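PDB 4O1S: V-type ATP synthase alpha chain from Thermoplasma volcanium, which is an intein found within V-ATPase subunit A, a compact splicing domain of the H-int clan built mainly from beta strands. Local coordinates for residues A[119-124]-A[163-167]; A[6-10]-A[20-24]; A[9-13]-A[158-164]. All blocks are in the same frame, centred on the assembly; numbering follows the deposited sequence.

Interaction 1: A[119-124]-A[163-167]; sequences IAAVAE and GLLVL
The carbonyl oxygen of A120 is gripped from two quarters: the backbone N-H of V166 reaches it, with A120 O to V166 N at 3.1 Å, and water 1 lies close enough to donate to it while also approaching V166 O. This is one half of a single antiparallel beta bridge between A121 and L165, in the beta-rich splicing domain of an intein. The other half runs the opposite way, V122 N-H donating a hydrogen bond to L164 O, N to O 2.8 Å, so A121 and L165 form a non-hydrogen-bonded pair, A121 CA and L165 CA lying 4.2 Å apart. The 116° angle between the N-to-C directions of the strands limits the backbone pairing to this single bridge. Strand 119-122 is an edge strand of one sheet, next to strand 129-141, and it meets strand 165-168 of another sheet here.

Alanines and beta-branched valines suit so close a junction. The methyl of A121 lies near CD2 of L165. V122 holds CG1 anti to its backbone N (chi1 172°), which turns CG2 toward V166, where the two CG2 atoms of V122 and V166 meet 3.7 Å apart with the side chains nearly perpendicular. At the other end, I119 laps L165 through methyl ends, and F98 packs on both A120 and V166. The side chain of L164 crosses that of V122 at about a right angle, L164 CB and V122 CB 4.0 Å apart. G163 O is bound by R87 NE, and water 2 donates firmly to V122 O at 2.7 Å but only weakly to G163 O.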
loop_
_atom_site.group_PDB
_atom_site.type_symbol
_atom_site.label_atom_id
_atom_site.label_comp_id
_atom_site.label_asym_id
_atom_site.label_seq_id
_atom_site.Cartn_x
_atom_site.Cartn_y
_atom_site.Cartn_z
ATOM N N ILE A 119 -3.195 14.139 1.081
ATOM C CA ILE A 119 -2.359 12.966 1.233
ATOM C C ILE A 119 -1.337 12.864 0.125
ATOM O O ILE A 119 -1.540 13.378 -0.968
ATOM C CB ILE A 119 -3.170 11.663 1.399
ATOM C CG1 ILE A 119 -3.965 11.330 0.146
ATOM C CG2 ILE A 119 -4.107 11.774 2.588
ATOM C CD1 ILE A 119 -4.621 9.943 0.256
ATOM N N ALA A 120 -0.228 12.217 0.447
ATOM C CA ALA A 120 0.902 12.083 -0.451
ATOM C C ALA A 120 0.622 11.086 -1.582
ATOM O O ALA A 120 0.218 9.941 -1.352
ATOM C CB ALA A 120 2.142 11.667 0.341
ATOM N N ALA A 121 0.839 11.551 -2.803
ATOM C CA ALA A 121 0.704 10.739 -3.985
ATOM C C ALA A 121 1.928 11.012 -4.837
ATOM O O ALA A 121 2.664 11.955 -4.577
ATOM C CB ALA A 121 -0.536 11.125 -4.729
ATOM N N VAL A 122 2.145 10.199 -5.863
ATOM C CA VAL A 122 3.248 10.423 -6.776
ATOM C C VAL A 122 2.749 10.707 -8.197
ATOM O O VAL A 122 1.948 9.948 -8.741
ATOM C CB VAL A 122 4.144 9.212 -6.784
ATOM C CG1 VAL A 122 5.192 9.333 -7.859
ATOM C CG2 VAL A 122 4.777 9.074 -5.440
ATOM N N ALA A 123 3.215 11.805 -8.792
ATOM C CA ALA A 123 2.832 12.159 -10.160
ATOM C C ALA A 123 3.384 11.178 -11.222
ATOM O O ALA A 123 4.528 10.704 -11.126
ATOM C CB ALA A 123 3.293 13.573 -10.462
ATOM N N GLU A 124 2.580 10.894 -12.246
ATOM C CA GLU A 124 2.992 9.979 -13.319
ATOM C C GLU A 124 4.103 10.576 -14.171
ATOM O O GLU A 124 4.999 9.871 -14.635
ATOM C CB GLU A 124 1.800 9.657 -14.220
ATOM C CG GLU A 124 0.487 9.514 -13.467
ATOM C CD GLU A 124 -0.303 8.281 -13.893
ATOM O OE1 GLU A 124 -0.126 7.829 -15.051
ATOM O OE2 GLU A 124 -1.095 7.765 -13.065
ATOM N N GLY A 163 -3.666 5.801 -8.599
ATOM C CA GLY A 163 -3.137 7.156 -8.613
ATOM C C GLY A 163 -1.876 7.296 -7.789
ATOM O O GLY A 163 -1.550 8.388 -7.325
ATOM N N LEU A 164 -1.179 6.177 -7.603
ATOM C CA LEU A 164 0.126 6.157 -6.965
ATOM C C LEU A 164 0.131 6.828 -5.592
ATOM O O LEU A 164 0.917 7.753 -5.331
ATOM C CB LEU A 164 1.179 6.808 -7.866
ATOM C CG LEU A 164 1.196 6.452 -9.351
ATOM C CD1 LEU A 164 2.332 7.167 -10.011
ATOM C CD2 LEU A 164 1.360 4.986 -9.577
ATOM N N LEU A 165 -0.752 6.371 -4.714
ATOM C CA LEU A 165 -0.703 6.833 -3.338
ATOM C C LEU A 165 0.506 6.216 -2.630
ATOM O O LEU A 165 1.032 5.148 -3.032
ATOM C CB LEU A 165 -1.989 6.485 -2.608
ATOM C CG LEU A 165 -3.223 7.144 -3.221
ATOM C CD1 LEU A 165 -4.493 6.409 -2.802
ATOM C CD2 LEU A 165 -3.297 8.617 -2.813
ATOM N N VAL A 166 0.952 6.914 -1.588
ATOM C CA VAL A 166 2.159 6.544 -0.893
ATOM C C VAL A 166 1.753 6.017 0.460
ATOM O O VAL A 166 1.157 6.752 1.278
ATOM C CB VAL A 166 3.120 7.752 -0.726
ATOM C CG1 VAL A 166 4.423 7.304 -0.033
ATOM C CG2 VAL A 166 3.403 8.410 -2.079
ATOM N N LEU A 167 2.085 4.751 0.707
ATOM C CA LEU A 167 1.565 4.058 1.879
ATOM C C LEU A 167 2.677 3.697 2.829
ATOM O O LEU A 167 3.651 3.047 2.444
ATOM C CB LEU A 167 0.774 2.829 1.446
ATOM C CG LEU A 167 -0.366 3.266 0.519
ATOM C CD1 LEU A 167 -0.956 2.166 -0.338
ATOM C CD2 LEU A 167 -1.437 3.899 1.369
HETATM O O HOH W 1 -0.014 9.296 1.591
HETATM O O HOH W 2 -0.415 9.966 -9.969
#

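Interaction 2: A[6-10]-A[20-24]; sequences VSGET and IKIKD. With SO4 (sulfate ion), chain F.
T10 and G8 hold the first turn of helix 22-31: the carbonyl of T10 accepts from I22 N, and that of G8 accepts from K23 N. The motif is a type I beta turn, S7 to T10, set against a helix start with K21 at its N-cap position. These early helix N-H groups have no acceptor from a preceding turn, and the loop carbonyls supply one. T10 O to I22 N is 2.7 Å, while K23 N, 3.0 Å from G8 O, approaches in the carbonyl plane on a lone pair.

This inner part is close-packed. Without a side chain, G8 lets CB of K23 settle 3.6 Å from its CA, and I22 pushes CG2 under the turn toward V6, whose CG2 it meets at right angles. Threonine suits position 10 because its hydroxyl bonds back to S7 O, on the same face as T10 N, tying the turn shut. V89 and Y147 flank this buried side.

The outer side is loose and solvent-facing. E9 lies alongside both K21 and K23, yet its ion pair with K21 is long, E9 OE1 to K21 NZ being 3.7 Å. K23 instead curls at its end (chi4 41°) to bind D24. S7, meanwhile, makes an ST turn, OG accepting from E9 N, and S7 OG also donates, at 3.3 Å, to O1 of a sulfate probably taken up from the crystallisation liquor and held as well by R80 NH2.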
loop_
_atom_site.group_PDB
_atom_site.type_symbol
_atom_site.label_atom_id
_atom_site.label_comp_id
_atom_site.label_asym_id
_atom_site.label_seq_id
_atom_site.Cartn_x
_atom_site.Cartn_y
_atom_site.Cartn_z
ATOM N N VAL A 6 -3.728 -3.767 2.952
ATOM C CA VAL A 6 -4.569 -3.158 1.930
ATOM C C VAL A 6 -5.513 -4.187 1.285
ATOM O O VAL A 6 -5.334 -5.417 1.411
ATOM C CB VAL A 6 -3.711 -2.496 0.827
ATOM C CG1 VAL A 6 -2.727 -1.488 1.441
ATOM C CG2 VAL A 6 -2.966 -3.563 0.038
ATOM N N SER A 7 -6.535 -3.678 0.608
ATOM C CA SER A 7 -7.484 -4.538 -0.073
ATOM C C SER A 7 -6.790 -5.271 -1.210
ATOM O O SER A 7 -5.768 -4.815 -1.735
ATOM C CB SER A 7 -8.650 -3.717 -0.611
ATOM O OG SER A 7 -9.125 -4.282 -1.819
ATOM N N GLY A 8 -7.352 -6.405 -1.603
ATOM C CA GLY A 8 -6.696 -7.244 -2.584
ATOM C C GLY A 8 -6.766 -6.626 -3.960
ATOM O O GLY A 8 -6.100 -7.079 -4.900
ATOM N N GLU A 9 -7.583 -5.582 -4.079
ATOM C CA GLU A 9 -7.823 -4.940 -5.371
ATOM C C GLU A 9 -6.779 -3.876 -5.615
ATOM O O GLU A 9 -6.730 -3.284 -6.674
ATOM C CB GLU A 9 -9.210 -4.309 -5.398
ATOM C CG GLU A 9 -10.325 -5.327 -5.257
ATOM C CD GLU A 9 -10.452 -6.216 -6.493
ATOM O OE1 GLU A 9 -10.130 -5.719 -7.606
ATOM O OE2 GLU A 9 -10.878 -7.397 -6.346
ATOM N N THR A 10 -5.941 -3.646 -4.614
ATOM C CA THR A 10 -4.972 -2.580 -4.664
ATOM C C THR A 10 -3.946 -2.888 -5.737
ATOM O O THR A 10 -3.326 -3.949 -5.715
ATOM C CB THR A 10 -4.254 -2.433 -3.304
ATOM O OG1 THR A 10 -5.223 -2.234 -2.265
ATOM C CG2 THR A 10 -3.262 -1.260 -3.327
ATOM N N ILE A 20 -0.266 -4.613 -11.275
ATOM C CA ILE A 20 -0.925 -5.827 -10.844
ATOM C C ILE A 20 -1.635 -5.626 -9.504
ATOM O O ILE A 20 -1.135 -4.932 -8.600
ATOM C CB ILE A 20 0.084 -7.004 -10.771
ATOM C CG1 ILE A 20 -0.643 -8.334 -10.659
ATOM C CG2 ILE A 20 1.048 -6.855 -9.590
ATOM C CD1 ILE A 20 0.304 -9.501 -10.662
ATOM N N LYS A 21 -2.825 -6.205 -9.402
ATOM C CA LYS A 21 -3.579 -6.165 -8.162
ATOM C C LYS A 21 -2.861 -7.052 -7.162
ATOM O O LYS A 21 -2.422 -8.154 -7.514
ATOM C CB LYS A 21 -4.987 -6.694 -8.395
ATOM C CG LYS A 21 -5.881 -5.776 -9.197
ATOM C CD LYS A 21 -7.247 -6.387 -9.316
ATOM C CE LYS A 21 -7.957 -5.943 -10.568
ATOM N NZ LYS A 21 -8.971 -6.966 -10.908
ATOM N N ILE A 22 -2.738 -6.587 -5.922
ATOM C CA ILE A 22 -1.984 -7.335 -4.913
ATOM C C ILE A 22 -2.520 -8.768 -4.694
ATOM O O ILE A 22 -1.753 -9.702 -4.506
ATOM C CB ILE A 22 -1.839 -6.553 -3.590
ATOM C CG1 ILE A 22 -0.786 -7.206 -2.691
ATOM C CG2 ILE A 22 -3.183 -6.408 -2.866
ATOM C CD1 ILE A 22 -0.141 -6.221 -1.646
ATOM N N LYS A 23 -3.827 -8.958 -4.776
ATOM C CA LYS A 23 -4.363 -10.296 -4.574
ATOM C C LYS A 23 -3.943 -11.254 -5.693
ATOM O O LYS A 23 -3.770 -12.453 -5.456
ATOM C CB LYS A 23 -5.883 -10.261 -4.436
ATOM C CG LYS A 23 -6.620 -10.065 -5.745
ATOM C CD LYS A 23 -8.101 -9.959 -5.458
ATOM C CE LYS A 23 -8.899 -9.781 -6.729
ATOM N NZ LYS A 23 -8.340 -10.657 -7.786
ATOM N N ASP A 24 -3.763 -10.731 -6.905
ATOM C CA ASP A 24 -3.346 -11.574 -8.022
ATOM C C ASP A 24 -1.871 -11.939 -7.911
ATOM O O ASP A 24 -1.472 -13.099 -8.149
ATOM C CB ASP A 24 -3.623 -10.893 -9.364
ATOM C CG ASP A 24 -5.107 -10.702 -9.624
ATOM O OD1 ASP A 24 -5.907 -11.465 -9.025
ATOM O OD2 ASP A 24 -5.474 -9.790 -10.404
HETATM S S SO4 F . -13.178 -5.901 -1.160
HETATM O O1 SO4 F . -12.376 -4.708 -1.479
HETATM O O2 SO4 F . -12.358 -6.916 -0.488
HETATM O O3 SO4 F . -14.290 -5.514 -0.284
HETATM O O4 SO4 F . -13.720 -6.497 -2.386
#

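Interaction 3: A[9-13]-A[158-164]; sequences ETPVY and FIGGEGL
Y13 presents one ring face to L164 and its edge to the backbone of 159-161. Methyl CD2 of L164 sits over the middle of the ring, 3.4 Å from the centroid and 13° off the normal, a CH-pi contact in which the two side chains stand roughly at right angles. In the plane of the ring lie I159 O, G160 CA and G161 O, so the edge runs along a peptide chain that has little bulk at its two glycines. Tyrosine suits this place because it adds a hydroxyl to the flat ring: Y13 OH donates to G161 O at 2.7 Å, tilted 25° from the carbonyl plane, and the bond fixes where the phenol end lies.

G161 is bonded through both its N-H and its carbonyl. Its N-H goes to P11 O, with G161 N and P11 O 2.9 Å apart, in the plane of that carbonyl. At phi 83° a side chain would press on the carbonyl of G160, which explains the glycine; separately, P11 CD packs 3.6 Å from G161 CA. T10 contributes CG2 against G161 N.

V12 points elsewhere, setting CG1 against the edge of the F158 ring, 3.7 Å from CZ of F158, in a buried apolar patch. Beyond G161 the chain bends in a type II turn, G161 to L164, with G163 in the third position, where glycine is usual. This joining of an N-terminal strand to a C-terminal one is characteristic of the Hedgehog/intein (HINT) fold, which brings the two ends of the domain together.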
loop_
_atom_site.group_PDB
_atom_site.type_symbol
_atom_site.label_atom_id
_atom_site.label_comp_id
_atom_site.label_asym_id
_atom_site.label_seq_id
_atom_site.Cartn_x
_atom_site.Cartn_y
_atom_site.Cartn_z
ATOM N N GLU A 9 -7.583 -5.582 -4.079
ATOM C CA GLU A 9 -7.823 -4.940 -5.371
ATOM C C GLU A 9 -6.779 -3.876 -5.615
ATOM O O GLU A 9 -6.730 -3.284 -6.674
ATOM C CB GLU A 9 -9.210 -4.309 -5.398
ATOM C CG GLU A 9 -10.325 -5.327 -5.257
ATOM C CD GLU A 9 -10.452 -6.216 -6.493
ATOM O OE1 GLU A 9 -10.130 -5.719 -7.606
ATOM O OE2 GLU A 9 -10.878 -7.397 -6.346
ATOM N N THR A 10 -5.941 -3.646 -4.614
ATOM C CA THR A 10 -4.972 -2.580 -4.664
ATOM C C THR A 10 -3.946 -2.888 -5.737
ATOM O O THR A 10 -3.326 -3.949 -5.715
ATOM C CB THR A 10 -4.254 -2.433 -3.304
ATOM O OG1 THR A 10 -5.223 -2.234 -2.265
ATOM C CG2 THR A 10 -3.262 -1.260 -3.327
ATOM N N PRO A 11 -3.765 -1.955 -6.687
ATOM C CA PRO A 11 -2.667 -2.070 -7.645
ATOM C C PRO A 11 -1.355 -1.803 -6.947
ATOM O O PRO A 11 -1.255 -0.869 -6.151
ATOM C CB PRO A 11 -2.936 -0.924 -8.636
ATOM C CG PRO A 11 -4.339 -0.535 -8.418
ATOM C CD PRO A 11 -4.584 -0.767 -6.952
ATOM N N VAL A 12 -0.364 -2.627 -7.245
ATOM C CA VAL A 12 1.005 -2.282 -6.932
ATOM C C VAL A 12 1.740 -2.090 -8.240
ATOM O O VAL A 12 1.300 -2.589 -9.270
ATOM C CB VAL A 12 1.660 -3.353 -6.103
ATOM C CG1 VAL A 12 0.902 -3.481 -4.829
ATOM C CG2 VAL A 12 1.616 -4.643 -6.824
ATOM N N TYR A 13 2.835 -1.338 -8.210
ATOM C CA TYR A 13 3.531 -0.960 -9.441
ATOM C C TYR A 13 4.893 -1.634 -9.515
ATOM O O TYR A 13 5.793 -1.334 -8.721
ATOM C CB TYR A 13 3.606 0.572 -9.556
ATOM C CG TYR A 13 2.207 1.154 -9.603
ATOM C CD1 TYR A 13 1.536 1.308 -10.821
ATOM C CD2 TYR A 13 1.518 1.463 -8.430
ATOM C CE1 TYR A 13 0.241 1.797 -10.873
ATOM C CE2 TYR A 13 0.220 1.956 -8.467
ATOM C CZ TYR A 13 -0.416 2.119 -9.694
ATOM O OH TYR A 13 -1.711 2.598 -9.762
ATOM N N PHE A 158 5.573 2.847 0.000
ATOM C CA PHE A 158 5.001 1.827 -0.819
ATOM C C PHE A 158 4.059 2.596 -1.728
ATOM O O PHE A 158 3.210 3.351 -1.244
ATOM C CB PHE A 158 4.277 0.857 0.126
ATOM C CG PHE A 158 3.224 0.030 -0.526
ATOM C CD1 PHE A 158 3.558 -1.042 -1.297
ATOM C CD2 PHE A 158 1.896 0.331 -0.365
ATOM C CE1 PHE A 158 2.591 -1.793 -1.897
ATOM C CE2 PHE A 158 0.924 -0.423 -0.974
ATOM C CZ PHE A 158 1.271 -1.482 -1.730
ATOM N N ILE A 159 4.253 2.470 -3.040
ATOM C CA ILE A 159 3.351 3.100 -4.008
ATOM C C ILE A 159 2.295 2.096 -4.411
ATOM O O ILE A 159 2.610 1.009 -4.929
ATOM C CB ILE A 159 4.035 3.501 -5.356
ATOM C CG1 ILE A 159 5.371 4.243 -5.177
ATOM C CG2 ILE A 159 3.037 4.264 -6.268
ATOM C CD1 ILE A 159 5.296 5.489 -4.390
ATOM N N GLY A 160 1.041 2.463 -4.210
ATOM C CA GLY A 160 -0.040 1.587 -4.601
ATOM C C GLY A 160 -1.363 2.316 -4.660
ATOM O O GLY A 160 -1.456 3.508 -4.348
ATOM N N GLY A 161 -2.400 1.594 -5.059
ATOM C CA GLY A 161 -3.699 2.208 -5.214
ATOM C C GLY A 161 -3.850 2.899 -6.554
ATOM O O GLY A 161 -2.904 3.046 -7.335
ATOM N N GLU A 162 -5.073 3.310 -6.830
ATOM C CA GLU A 162 -5.342 4.117 -7.993
ATOM C C GLU A 162 -4.707 5.498 -7.828
ATOM O O GLU A 162 -5.153 6.286 -6.999
ATOM C CB GLU A 162 -6.850 4.263 -8.141
ATOM C CG GLU A 162 -7.497 3.060 -8.752
ATOM C CD GLU A 162 -7.186 2.982 -10.223
ATOM O OE1 GLU A 162 -6.924 4.056 -10.833
ATOM O OE2 GLU A 162 -7.187 1.850 -10.757
ATOM N N GLY A 163 -3.666 5.801 -8.599
ATOM C CA GLY A 163 -3.137 7.156 -8.613
ATOM C C GLY A 163 -1.876 7.296 -7.789
ATOM O O GLY A 163 -1.550 8.388 -7.325
ATOM N N LEU A 164 -1.179 6.177 -7.603
ATOM C CA LEU A 164 0.126 6.157 -6.965
ATOM C C LEU A 164 0.131 6.828 -5.592
ATOM O O LEU A 164 0.917 7.753 -5.331
ATOM C CB LEU A 164 1.179 6.808 -7.866
ATOM C CG LEU A 164 1.196 6.452 -9.351
ATOM C CD1 LEU A 164 2.332 7.167 -10.011
ATOM C CD2 LEU A 164 1.360 4.986 -9.577
#

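Interactions 2 and 3 open from the same N-terminal stretch, sharing E9 and T10, with centres about 8 Å apart. Interactions 1 and 3 end on the same C-terminal stretch, sharing G163 and L164, their centres also about 8 Å apart, so interaction 3 stands between the other two, whose centres are about 16 Å apart. Interaction 2 closes locally before interaction 1 opens, whereas interaction 3 spans nearly the whole chain. Strand 11-13 pairs with strand 19-21, V12 N lying 2.8 Å from I20 O, and strands 158-160 and 165-168 are sheet neighbours. A continuous run of contacts therefore leads from helix 22-31, through the N- and C-terminal stretches, to the sheet edge at 118-122.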